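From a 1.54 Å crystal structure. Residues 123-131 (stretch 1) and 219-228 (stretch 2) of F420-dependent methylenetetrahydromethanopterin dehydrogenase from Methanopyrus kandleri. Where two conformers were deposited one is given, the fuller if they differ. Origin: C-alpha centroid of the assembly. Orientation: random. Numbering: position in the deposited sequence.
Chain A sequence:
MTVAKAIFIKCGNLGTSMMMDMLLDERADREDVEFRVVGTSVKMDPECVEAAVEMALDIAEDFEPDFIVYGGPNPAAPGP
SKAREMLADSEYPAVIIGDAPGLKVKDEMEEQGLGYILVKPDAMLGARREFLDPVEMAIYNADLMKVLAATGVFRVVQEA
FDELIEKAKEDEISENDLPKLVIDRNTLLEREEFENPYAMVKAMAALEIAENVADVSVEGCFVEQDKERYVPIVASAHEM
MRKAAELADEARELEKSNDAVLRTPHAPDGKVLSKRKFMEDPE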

ATOM      1  N   ALA A 123       1.016  24.994  -3.693  1.00 17.33           N
ATOM      2  CA  ALA A 123      -0.391  25.318  -3.919  1.00 15.16           C
ATOM      3  C   ALA A 123      -1.249  25.773  -2.757  1.00 17.35           C
ATOM      4  O   ALA A 123      -1.141  25.274  -1.652  1.00 17.25           O
ATOM      5  CB  ALA A 123      -1.047  24.090  -4.559  1.00 17.74           C
HETATM    6  N   MSE A 124      -2.106  26.758  -3.001  0.60 17.36           N
HETATM    7  CA  MSE A 124      -3.012  27.236  -1.958  0.60 19.03           C
HETATM    8  C   MSE A 124      -3.927  26.078  -1.539  0.60 18.57           C
HETATM    9  O   MSE A 124      -4.387  25.288  -2.370  0.60 19.45           O
HETATM   10  CB  MSE A 124      -3.859  28.396  -2.487  0.60 24.39           C
HETATM   11  CG  MSE A 124      -4.743  29.042  -1.436  0.60 12.21           C
HETATM   12 SE   MSE A 124      -5.930  30.340  -2.261  0.60 26.19          SE
HETATM   13  CE  MSE A 124      -7.492  29.227  -2.459  0.60 21.64           C
ATOM     14  N   LEU A 125      -4.191  25.977  -0.243  1.00 19.89           N
ATOM     15  CA  LEU A 125      -5.027  24.911   0.266  1.00 19.42           C
ATOM     16  C   LEU A 125      -6.536  25.199   0.147  1.00 18.41           C
ATOM     17  O   LEU A 125      -6.928  26.311  -0.266  1.00 20.15           O
ATOM     18  CB  LEU A 125      -4.628  24.533   1.684  1.00 25.47           C
ATOM     19  CG  LEU A 125      -4.384  25.567   2.762  1.00 28.77           C
ATOM     20  CD1 LEU A 125      -5.597  26.431   2.986  1.00 32.36           C
ATOM     21  CD2 LEU A 125      -3.986  24.810   4.034  1.00 26.79           C
ATOM     22  N   GLY A 126      -7.359  24.206   0.500  1.00 19.19           N
ATOM     23  CA  GLY A 126      -8.825  24.336   0.367  1.00 19.06           C
ATOM     24  C   GLY A 126      -9.411  25.074   1.550  1.00 18.37           C
ATOM     25  O   GLY A 126     -10.133  24.494   2.376  1.00 21.19           O
ATOM     26  N   ALA A 127      -9.156  26.379   1.575  1.00 18.24           N
ATOM     27  CA  ALA A 127      -9.510  27.227   2.693  1.00 18.60           C
ATOM     28  C   ALA A 127     -10.962  27.674   2.869  1.00 23.39           C
ATOM     29  O   ALA A 127     -11.246  28.875   2.879  1.00 26.29           O
ATOM     30  CB  ALA A 127      -8.574  28.447   2.709  1.00 20.38           C
ATOM     31  N   ARG A 128     -11.858  26.703   2.988  1.00 20.36           N
ATOM     32  CA  ARG A 128     -13.265  26.990   3.280  1.00 19.42           C
ATOM     33  C   ARG A 128     -13.490  26.525   4.708  1.00 20.10           C
ATOM     34  O   ARG A 128     -13.071  25.420   5.085  1.00 19.59           O
ATOM     35  CB  ARG A 128     -14.194  26.223   2.355  1.00 19.79           C
ATOM     36  CG  ARG A 128     -14.298  26.825   0.965  1.00 20.39           C
ATOM     37  CD  ARG A 128     -15.123  28.131   1.016  1.00 22.67           C
ATOM     38  NE  ARG A 128     -15.581  28.517  -0.318  1.00 26.73           N
ATOM     39  CZ  ARG A 128     -16.440  29.509  -0.531  1.00 30.63           C
ATOM     40  NH1 ARG A 128     -16.823  29.803  -1.769  1.00 27.40           N
ATOM     41  NH2 ARG A 128     -16.909  30.198   0.499  1.00 29.90           N
ATOM     42  N   ARG A 129     -14.162  27.336   5.516  1.00 17.68           N
ATOM     43  CA  ARG A 129     -14.430  26.999   6.913  1.00 19.42           C
ATOM     44  C   ARG A 129     -15.093  25.625   7.172  1.00 18.35           C
ATOM     45  O   ARG A 129     -14.849  24.979   8.199  1.00 20.99           O
ATOM     46  CB  ARG A 129     -15.273  28.133   7.576  1.00 23.70           C
ATOM     47  CG  ARG A 129     -15.575  27.902   9.031  1.00 28.27           C
ATOM     48  CD  ARG A 129     -16.290  29.100   9.691  1.00 34.56           C
ATOM     49  NE  ARG A 129     -15.399  30.249   9.847  1.00 38.28           N
ATOM     50  CZ  ARG A 129     -15.293  31.246   8.971  1.00 42.95           C
ATOM     51  NH1 ARG A 129     -14.444  32.243   9.197  1.00 44.51           N
ATOM     52  NH2 ARG A 129     -16.046  31.262   7.880  1.00 42.53           N
ATOM     53  N   GLU A 130     -15.937  25.172   6.253  1.00 20.45           N
ATOM     54  CA  GLU A 130     -16.619  23.904   6.414  1.00 20.83           C
ATOM     55  C   GLU A 130     -15.701  22.684   6.292  1.00 18.62           C
ATOM     56  O   GLU A 130     -16.097  21.598   6.644  1.00 19.98           O
ATOM     57  CB  GLU A 130     -17.717  23.751   5.361  1.00 26.59           C
ATOM     58  CG  GLU A 130     -18.813  24.826   5.406  1.00 25.50           C
ATOM     59  CD  GLU A 130     -18.537  26.053   4.525  1.00 31.39           C
ATOM     60  OE1 GLU A 130     -19.535  26.692   4.091  1.00 29.06           O
ATOM     61  OE2 GLU A 130     -17.360  26.406   4.262  1.00 25.22           O
ATOM     62  N   PHE A 131     -14.481  22.910   5.824  1.00 19.03           N
ATOM     63  CA  PHE A 131     -13.550  21.806   5.571  1.00 17.53           C
ATOM     64  C   PHE A 131     -12.214  22.012   6.246  1.00 16.87           C
ATOM     65  O   PHE A 131     -11.678  21.083   6.893  1.00 17.05           O
ATOM     66  CB  PHE A 131     -13.298  21.706   4.066  1.00 18.35           C
ATOM     67  CG  PHE A 131     -12.254  20.687   3.692  1.00 16.41           C
ATOM     68  CD1 PHE A 131     -12.520  19.339   3.827  1.00 17.59           C
ATOM     69  CD2 PHE A 131     -11.006  21.095   3.216  1.00 17.10           C
ATOM     70  CE1 PHE A 131     -11.554  18.357   3.485  1.00 19.03           C
ATOM     71  CE2 PHE A 131     -10.039  20.117   2.879  1.00 17.30           C
ATOM     72  CZ  PHE A 131     -10.323  18.774   3.011  1.00 16.30           C
ATOM     73  N   GLU A 219     -10.927  27.386  -7.375  1.00 20.35           N
ATOM     74  CA  GLU A 219     -12.324  27.229  -7.791  1.00 23.55           C
ATOM     75  C   GLU A 219     -13.248  27.082  -6.579  1.00 26.22           C
ATOM     76  O   GLU A 219     -14.320  27.686  -6.504  1.00 23.47           O
ATOM     77  CB  GLU A 219     -12.496  26.014  -8.696  1.00 26.33           C
ATOM     78  CG  GLU A 219     -13.953  25.743  -9.089  1.00 28.71           C
ATOM     79  CD  GLU A 219     -14.119  24.435  -9.840  1.00 30.50           C
ATOM     80  OE1 GLU A 219     -13.180  24.050 -10.540  1.00 30.11           O
ATOM     81  OE2 GLU A 219     -15.189  23.805  -9.738  1.00 37.95           O
ATOM     82  N   GLY A 220     -12.844  26.274  -5.596  1.00 19.63           N
ATOM     83  CA  GLY A 220     -13.700  26.079  -4.456  1.00 17.92           C
ATOM     84  C   GLY A 220     -13.771  27.226  -3.460  1.00 20.84           C
ATOM     85  O   GLY A 220     -14.761  27.349  -2.750  1.00 23.42           O
ATOM     86  N   CYS A 221     -12.723  28.038  -3.392  1.00 20.45           N
ATOM     87  CA  CYS A 221     -12.657  29.171  -2.464  1.00 23.41           C
ATOM     88  C   CYS A 221     -13.152  30.503  -3.016  1.00 24.58           C
ATOM     89  O   CYS A 221     -13.684  31.322  -2.257  1.00 27.78           O
ATOM     90  CB  CYS A 221     -11.221  29.415  -2.019  1.00 21.86           C
ATOM     91  SG  CYS A 221     -10.607  28.130  -0.875  1.00 24.63           S
ATOM     92  N   PHE A 222     -12.961  30.716  -4.314  1.00 26.37           N
ATOM     93  CA  PHE A 222     -13.313  32.004  -4.924  1.00 30.00           C
ATOM     94  C   PHE A 222     -14.349  32.043  -6.025  1.00 30.35           C
ATOM     95  O   PHE A 222     -14.947  33.090  -6.278  1.00 34.48           O
ATOM     96  CB  PHE A 222     -12.035  32.657  -5.434  1.00 26.13           C
ATOM     97  CG  PHE A 222     -11.002  32.811  -4.376  1.00 32.46           C
ATOM     98  CD1 PHE A 222     -11.337  33.391  -3.162  1.00 31.71           C
ATOM     99  CD2 PHE A 222      -9.708  32.349  -4.565  1.00 33.26           C
ATOM    100  CE1 PHE A 222     -10.396  33.506  -2.149  1.00 38.82           C
ATOM    101  CE2 PHE A 222      -8.775  32.464  -3.563  1.00 35.88           C
ATOM    102  CZ  PHE A 222      -9.116  33.041  -2.352  1.00 32.36           C
ATOM    103  N   VAL A 223     -14.570  30.925  -6.686  1.00 27.93           N
ATOM    104  CA  VAL A 223     -15.530  30.884  -7.774  1.00 29.29           C
ATOM    105  C   VAL A 223     -16.868  30.283  -7.379  1.00 31.68           C
ATOM    106  O   VAL A 223     -17.903  30.951  -7.437  1.00 32.16           O
ATOM    107  CB  VAL A 223     -14.949  30.105  -8.939  1.00 29.53           C
ATOM    108  CG1 VAL A 223     -15.921  30.129 -10.112  1.00 29.87           C
ATOM    109  CG2 VAL A 223     -13.605  30.706  -9.333  1.00 32.98           C
ATOM    110  N   GLU A 224     -16.852  29.017  -6.982  1.00 27.12           N
ATOM    111  CA  GLU A 224     -18.055  28.296  -6.579  1.00 27.37           C
ATOM    112  C   GLU A 224     -18.633  28.878  -5.291  1.00 29.05           C
ATOM    113  O   GLU A 224     -17.920  29.046  -4.306  1.00 28.10           O
ATOM    114  CB  GLU A 224     -17.702  26.806  -6.376  1.00 26.15           C
ATOM    115  CG  GLU A 224     -18.855  25.921  -6.018  1.00 26.46           C
ATOM    116  CD  GLU A 224     -19.960  25.974  -7.060  1.00 33.94           C
ATOM    117  OE1 GLU A 224     -21.055  26.481  -6.738  1.00 31.45           O
ATOM    118  OE2 GLU A 224     -19.729  25.520  -8.198  1.00 34.02           O
ATOM    119  N   GLN A 225     -19.934  29.179  -5.297  1.00 29.02           N
ATOM    120  CA  GLN A 225     -20.581  29.763  -4.132  1.00 27.11           C
ATOM    121  C   GLN A 225     -21.613  28.865  -3.455  1.00 24.47           C
ATOM    122  O   GLN A 225     -22.101  29.181  -2.374  1.00 31.39           O
ATOM    123  CB  GLN A 225     -21.251  31.083  -4.538  1.00 33.91           C
ATOM    124  CG  GLN A 225     -20.301  32.056  -5.189  1.00 34.09           C
ATOM    125  CD  GLN A 225     -19.243  32.546  -4.230  1.00 41.46           C
ATOM    126  OE1 GLN A 225     -19.564  33.050  -3.153  1.00 49.36           O
ATOM    127  NE2 GLN A 225     -17.975  32.416  -4.614  1.00 38.54           N
ATOM    128  N   ASP A 226     -21.950  27.754  -4.088  1.00 25.24           N
ATOM    129  CA  ASP A 226     -22.894  26.805  -3.507  1.00 23.81           C
ATOM    130  C   ASP A 226     -22.081  25.816  -2.632  1.00 28.20           C
ATOM    131  O   ASP A 226     -21.286  25.057  -3.170  1.00 29.26           O
ATOM    132  CB  ASP A 226     -23.586  26.044  -4.622  1.00 31.02           C
ATOM    133  CG  ASP A 226     -24.571  25.010  -4.114  1.00 32.40           C
ATOM    134  OD1 ASP A 226     -25.196  24.354  -4.972  1.00 36.61           O
ATOM    135  OD2 ASP A 226     -24.734  24.839  -2.882  1.00 35.77           O
ATOM    136  N   LYS A 227     -22.300  25.820  -1.319  1.00 28.80           N
ATOM    137  CA  LYS A 227     -21.573  24.922  -0.403  1.00 27.73           C
ATOM    138  C   LYS A 227     -21.673  23.428  -0.743  1.00 33.25           C
ATOM    139  O   LYS A 227     -20.704  22.677  -0.521  1.00 29.60           O
ATOM    140  CB  LYS A 227     -22.029  25.129   1.046  1.00 35.66           C
ATOM    141  CG  LYS A 227     -23.495  24.787   1.301  1.00 40.85           C
ATOM    142  CD  LYS A 227     -23.822  24.642   2.785  1.00 42.20           C
ATOM    143  CE  LYS A 227     -23.606  25.925   3.556  1.00 47.89           C
ATOM    144  NZ  LYS A 227     -24.595  26.999   3.233  1.00 51.38           N
ATOM    145  N   GLU A 228     -22.822  22.976  -1.251  1.00 27.91           N
ATOM    146  CA  GLU A 228     -22.969  21.567  -1.600  1.00 30.66           C
ATOM    147  C   GLU A 228     -21.978  21.187  -2.690  1.00 25.57           C
ATOM    148  O   GLU A 228     -21.737  20.007  -2.931  1.00 27.70           O
ATOM    149  CB  GLU A 228     -24.391  21.254  -2.089  1.00 35.75           C
ATOM    150  CG  GLU A 228     -25.467  21.352  -1.011  1.00 44.64           C
ATOM    151  CD  GLU A 228     -26.850  20.954  -1.520  1.00 52.60           C
ATOM    152  OE1 GLU A 228     -27.818  21.010  -0.725  1.00 56.60           O
ATOM    153  OE2 GLU A 228     -26.973  20.582  -2.715  1.00 55.70           O
TER

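A small contact can be built from a few side chains packed around a sulfur and one arginine whose guanidinium gathers near backbone carbonyls of the other stretch, and these two stretches illustrate both halves of that principle. At the apolar centre lies Cys-221. Cys-221 SG is 3.7 Å from CE of the selenomethionine Met-124 and 4.1 Å from CB of Ala-127, while the backbone N of Ala-127 comes within 3.3 Å of the same SG. The side chain of Met-124, extended through chi1 and chi2 (both t) and turned at chi3 (96°), also places its methyl against Phe-222, with Met-124 CE 3.7 Å from Phe-222 CE2; the approach to the ring is oblique, and Met-124 SE sits 5.0 Å from the ring centroid.

Outward from this cluster the contact turns polar. The CA-to-CB bond of Arg-128 points sideways, but its side chain bends at chi1 and chi2 (both m) to bring the guanidinium to stretch 2. There Arg-128 NE donates a hydrogen bond to Gly-220 O at 2.8 Å, and Arg-128 NH1 adds a weak one to the same oxygen at 3.4 Å; the angles, 168° at NE against 133° at NH1, make the first the main bond, the shared oxygen lying nearly in line with the N-H of NE. Arg-128 NH1 also lies 2.9 Å from Glu-224 O, near the guanidinium plane, whereas Cys-221 O lies over one face. At the margin, Glu-130 OE1 approaches Lys-227 CE only to 4.2 Å, a loose contact.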